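Local coordinates for putative glutathione-regulated potassium-efflux system protein KefB (Vibrio parahaemolyticus RIMD 2210633, PDB 3C85) that binds AMP through a Rossmann-type TrkA-N domain, probably the cytosolic regulatory part of a potassium-efflux antiporter, at residues A[45-50]-A[82-87]; A[56-59]-A[65-68]. All coordinates share one frame; numbering follows the deposited sequence.

Interaction 1 (45-50 with 82-87) and interaction 2 (56-59 with 65-68) both use helix 49-62 or the turn that leads into it. Both reach the same parallel sheet, at its neighbouring strands 86-88 and 66-70. Their centres lie about 8 Å apart. Interaction 2 is wholly buried and made of apolar and methyl-to-hydroxyl packing, as suits the inner face of a helix on a sheet. Interaction 1 has a buried apolar part, M47 on V86, but runs out to the partly exposed R84 and lies beside the AMP site. The two are tied directly by a salt bridge from R84 to D56 and by a probable backbone hydrogen bond from G68 to N85.

Interaction 1: A[45-50]-A[82-87]; sequences LGMGRI and EGRNVI
Torsions at chi2 (-70°) and chi3 (-63°) bend the chain of the selenomethionine M47 and bring its CE methyl to V86 and R84. V86 has CG1 anti to its backbone N (chi1 176°), which leaves both of its methyls facing M47. CE lies 3.9 Å from V86 CG2, and M47 CG is about 4.1 Å from each V86 methyl. R84 passes M47 with its aliphatic part. Its CD is 3.9 Å from M47 CE, and the charged end goes on to E82. There R84 NH1 gives a 2.7 Å hydrogen bond to E82 OE1, part of a salt bridge. The carboxylate oxygen uses its anti lone pair and lies close to the guanidinium plane. R84 NE has a second acidic partner in D56. G48 is at the N-cap position of helix 49-62, and G46 and G48 fit the glycine-rich turn of a Rossmann fold. M47 sits between these glycines, next to the AMP-binding residues E70 and R72, and its backbone N is hydrogen-bonded to E70 OE1. The packing joins this turn to the start of strand 86-88. The contact across the segments is thus apolar, while two carboxylates fix the rotation of the guanidinium and probably balance its charge.

Interaction 2: A[56-59]-A[65-68]; sequences DELR and ISLG
Apolar contact comes first: L58 points from helix 49-62 toward segment 65-68 and meets I65 there. L58 CB and I65 CD1 are 4.4 Å apart, a loose approach. I65 leaves the backbone alongside the helix, and its CD1 makes the approach to L58. A chi1 of 58° with an extended chi2 of 160° brings that methyl there. The second kind of contact sets a methyl against a hydroxyl. L58 CD1 lies 3.7 Å from S66 OG, and L58 CB is 4.2 Å from the same oxygen. S66 turns OG anti to its carbonyl carbon (chi1 -57°), beside its own backbone N. One leucine therefore spans two successive residues, with CB near both I65 and S66, and CD1 on S66. All three are buried, and polar bonding between the segments plays no part. Around them, V42 of strand 42-45 touches L58, I65 and S66, so the leucine rests on two adjacent strands. C172 of the second subunit packs on L58, and F179 of that subunit on I65. The contact closes the first beta-alpha-beta unit of the Rossmann fold, in which helix 49-62 crosses over from strand 42-45 to its parallel neighbour 66-70.

Interaction 1: A[45-50]-A[82-87]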
loop_
_atom_site.group_PDB
_atom_site.type_symbol
_atom_site.label_atom_id
_atom_site.label_comp_id
_atom_site.label_asym_id
_atom_site.label_seq_id
_atom_site.Cartn_x
_atom_site.Cartn_y
_atom_site.Cartn_z
ATOM N N LEU A 45 11.689 -9.258 6.700
ATOM C CA LEU A 45 11.734 -9.096 8.142
ATOM C C LEU A 45 10.428 -8.435 8.597
ATOM O O LEU A 45 10.236 -7.221 8.396
ATOM C CB LEU A 45 12.933 -8.225 8.504
ATOM C CG LEU A 45 14.313 -8.782 8.065
ATOM C CD1 LEU A 45 15.414 -7.799 8.468
ATOM C CD2 LEU A 45 14.541 -10.135 8.734
ATOM N N GLY A 46 9.544 -9.208 9.221
ATOM C CA GLY A 46 8.261 -8.650 9.695
ATOM C C GLY A 46 7.262 -9.301 8.783
ATOM O O GLY A 46 7.343 -9.111 7.571
HETATM N N MSE A 47 6.346 -10.092 9.349
HETATM C CA MSE A 47 5.285 -10.718 8.551
HETATM C C MSE A 47 3.901 -10.346 9.072
HETATM O O MSE A 47 3.005 -11.208 9.209
HETATM C CB MSE A 47 5.471 -12.259 8.491
HETATM C CG MSE A 47 6.641 -12.666 7.688
HETATM SE SE MSE A 47 6.473 -12.374 5.777
HETATM C CE MSE A 47 4.960 -13.571 5.418
ATOM N N GLY A 48 3.739 -9.061 9.374
ATOM C CA GLY A 48 2.410 -8.439 9.633
ATOM C C GLY A 48 1.836 -8.310 8.236
ATOM O O GLY A 48 2.342 -8.961 7.320
ATOM N N ARG A 49 0.827 -7.473 8.062
ATOM C CA ARG A 49 0.121 -7.368 6.819
ATOM C C ARG A 49 0.975 -6.884 5.644
ATOM O O ARG A 49 0.829 -7.354 4.576
ATOM C CB ARG A 49 -1.164 -6.557 6.996
ATOM C CG ARG A 49 -2.195 -7.237 7.875
ATOM C CD ARG A 49 -3.543 -6.611 7.784
ATOM N NE ARG A 49 -4.197 -7.022 6.574
ATOM C CZ ARG A 49 -4.921 -8.115 6.458
ATOM N NH1 ARG A 49 -5.092 -8.894 7.500
ATOM N NH2 ARG A 49 -5.477 -8.413 5.314
ATOM N N ILE A 50 1.889 -5.968 5.894
ATOM C CA ILE A 50 2.777 -5.523 4.805
ATOM C C ILE A 50 3.672 -6.672 4.293
ATOM O O ILE A 50 3.702 -7.005 3.064
ATOM C CB ILE A 50 3.596 -4.270 5.179
ATOM C CG1 ILE A 50 2.667 -3.088 5.492
ATOM C CG2 ILE A 50 4.545 -3.864 4.021
ATOM C CD1 ILE A 50 3.428 -1.886 5.999
ATOM N N GLU A 82 -0.469 -22.022 6.865
ATOM C CA GLU A 82 -0.924 -21.515 5.573
ATOM C C GLU A 82 0.086 -21.784 4.423
ATOM O O GLU A 82 -0.140 -21.364 3.300
ATOM C CB GLU A 82 -1.307 -20.019 5.665
ATOM C CG GLU A 82 -2.570 -19.751 6.499
ATOM C CD GLU A 82 -2.797 -18.269 6.901
ATOM O OE1 GLU A 82 -2.178 -17.330 6.356
ATOM O OE2 GLU A 82 -3.618 -18.036 7.790
ATOM N N GLY A 83 1.177 -22.489 4.696
ATOM C CA GLY A 83 2.126 -22.877 3.641
ATOM C C GLY A 83 3.296 -21.918 3.433
ATOM O O GLY A 83 4.162 -22.168 2.579
ATOM N N ARG A 84 3.350 -20.832 4.212
ATOM C CA ARG A 84 4.418 -19.835 4.072
ATOM C C ARG A 84 5.682 -20.231 4.877
ATOM O O ARG A 84 5.569 -20.808 5.955
ATOM C CB ARG A 84 3.928 -18.464 4.517
ATOM C CG ARG A 84 2.812 -17.869 3.670
ATOM C CD ARG A 84 2.629 -16.384 4.016
ATOM N NE ARG A 84 1.440 -15.883 3.347
ATOM C CZ ARG A 84 0.221 -15.922 3.871
ATOM N NH1 ARG A 84 0.032 -16.401 5.091
ATOM N NH2 ARG A 84 -0.816 -15.478 3.170
ATOM N N ASN A 85 6.873 -19.970 4.324
ATOM C CA ASN A 85 8.120 -20.240 5.068
ATOM C C ASN A 85 8.385 -19.069 5.974
ATOM O O ASN A 85 8.931 -18.045 5.539
ATOM C CB ASN A 85 9.332 -20.503 4.162
ATOM C CG ASN A 85 9.254 -21.844 3.443
ATOM O OD1 ASN A 85 8.301 -22.604 3.616
ATOM N ND2 ASN A 85 10.249 -22.126 2.615
ATOM N N VAL A 86 7.971 -19.211 7.227
ATOM C CA VAL A 86 8.129 -18.146 8.202
ATOM C C VAL A 86 8.678 -18.747 9.495
ATOM O O VAL A 86 8.191 -19.771 9.963
ATOM C CB VAL A 86 6.789 -17.388 8.469
ATOM C CG1 VAL A 86 6.975 -16.325 9.581
ATOM C CG2 VAL A 86 6.337 -16.702 7.188
ATOM N N ILE A 87 9.726 -18.148 10.025
ATOM C CA ILE A 87 10.291 -18.620 11.271
ATOM C C ILE A 87 10.185 -17.515 12.305
ATOM O O ILE A 87 10.115 -16.321 11.951
ATOM C CB ILE A 87 11.752 -19.135 11.087
ATOM C CG1 ILE A 87 12.678 -18.029 10.569
ATOM C CG2 ILE A 87 11.780 -20.353 10.116
ATOM C CD1 ILE A 87 14.158 -18.428 10.639
#

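Interaction 2: A[56-59]-A[65-68]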
loop_
_atom_site.group_PDB
_atom_site.type_symbol
_atom_site.label_atom_id
_atom_site.label_comp_id
_atom_site.label_asym_id
_atom_site.label_seq_id
_atom_site.Cartn_x
_atom_site.Cartn_y
_atom_site.Cartn_z
ATOM N N ASP A 56 3.442 -12.769 -0.568
ATOM C CA ASP A 56 2.475 -13.369 -1.484
ATOM C C ASP A 56 2.609 -12.849 -2.919
ATOM O O ASP A 56 2.477 -13.612 -3.895
ATOM C CB ASP A 56 1.088 -13.119 -0.944
ATOM C CG ASP A 56 0.736 -14.055 0.178
ATOM O OD1 ASP A 56 1.587 -14.891 0.589
ATOM O OD2 ASP A 56 -0.395 -13.932 0.675
ATOM N N GLU A 57 2.867 -11.552 -3.051
ATOM C CA GLU A 57 3.134 -10.944 -4.360
ATOM C C GLU A 57 4.410 -11.508 -5.044
ATOM O O GLU A 57 4.400 -11.837 -6.233
ATOM C CB GLU A 57 3.193 -9.426 -4.204
ATOM C CG GLU A 57 3.539 -8.665 -5.473
ATOM C CD GLU A 57 2.412 -8.686 -6.481
ATOM O OE1 GLU A 57 1.236 -8.909 -6.092
ATOM O OE2 GLU A 57 2.699 -8.476 -7.667
ATOM N N LEU A 58 5.490 -11.636 -4.293
ATOM C CA LEU A 58 6.684 -12.342 -4.792
ATOM C C LEU A 58 6.409 -13.814 -5.111
ATOM O O LEU A 58 6.904 -14.324 -6.127
ATOM C CB LEU A 58 7.843 -12.254 -3.777
ATOM C CG LEU A 58 8.392 -10.851 -3.481
ATOM C CD1 LEU A 58 9.274 -10.819 -2.229
ATOM C CD2 LEU A 58 9.131 -10.302 -4.715
ATOM N N ARG A 59 5.674 -14.522 -4.245
ATOM C CA ARG A 59 5.368 -15.934 -4.540
ATOM C C ARG A 59 4.623 -16.074 -5.883
ATOM O O ARG A 59 4.900 -16.976 -6.663
ATOM C CB ARG A 59 4.574 -16.598 -3.417
ATOM C CG ARG A 59 4.192 -18.057 -3.732
ATOM C CD ARG A 59 3.188 -18.647 -2.744
ATOM N NE ARG A 59 3.773 -18.924 -1.421
ATOM C CZ ARG A 59 4.262 -20.097 -1.001
ATOM N NH1 ARG A 59 4.750 -20.186 0.241
ATOM N NH2 ARG A 59 4.269 -21.186 -1.795
ATOM N N ILE A 65 10.524 -18.213 -3.020
ATOM C CA ILE A 65 11.871 -17.636 -2.960
ATOM C C ILE A 65 12.143 -16.873 -1.678
ATOM O O ILE A 65 13.272 -16.343 -1.491
ATOM C CB ILE A 65 12.114 -16.687 -4.138
ATOM C CG1 ILE A 65 11.073 -15.558 -4.177
ATOM C CG2 ILE A 65 12.091 -17.470 -5.433
ATOM C CD1 ILE A 65 11.540 -14.319 -5.012
ATOM N N SER A 66 11.124 -16.801 -0.812
ATOM C CA SER A 66 11.228 -15.950 0.378
ATOM C C SER A 66 11.243 -16.709 1.694
ATOM O O SER A 66 10.653 -17.781 1.792
ATOM C CB SER A 66 10.069 -14.938 0.439
ATOM O OG SER A 66 9.987 -14.112 -0.716
ATOM N N LEU A 67 11.885 -16.100 2.699
ATOM C CA LEU A 67 11.849 -16.549 4.093
ATOM C C LEU A 67 11.411 -15.353 4.954
ATOM O O LEU A 67 12.063 -14.319 4.960
ATOM C CB LEU A 67 13.234 -17.031 4.539
ATOM C CG LEU A 67 13.327 -17.409 6.023
ATOM C CD1 LEU A 67 12.394 -18.613 6.368
ATOM C CD2 LEU A 67 14.809 -17.734 6.414
ATOM N N GLY A 68 10.301 -15.509 5.679
ATOM C CA GLY A 68 9.778 -14.454 6.540
ATOM C C GLY A 68 10.309 -14.677 7.937
ATOM O O GLY A 68 10.464 -15.812 8.359
#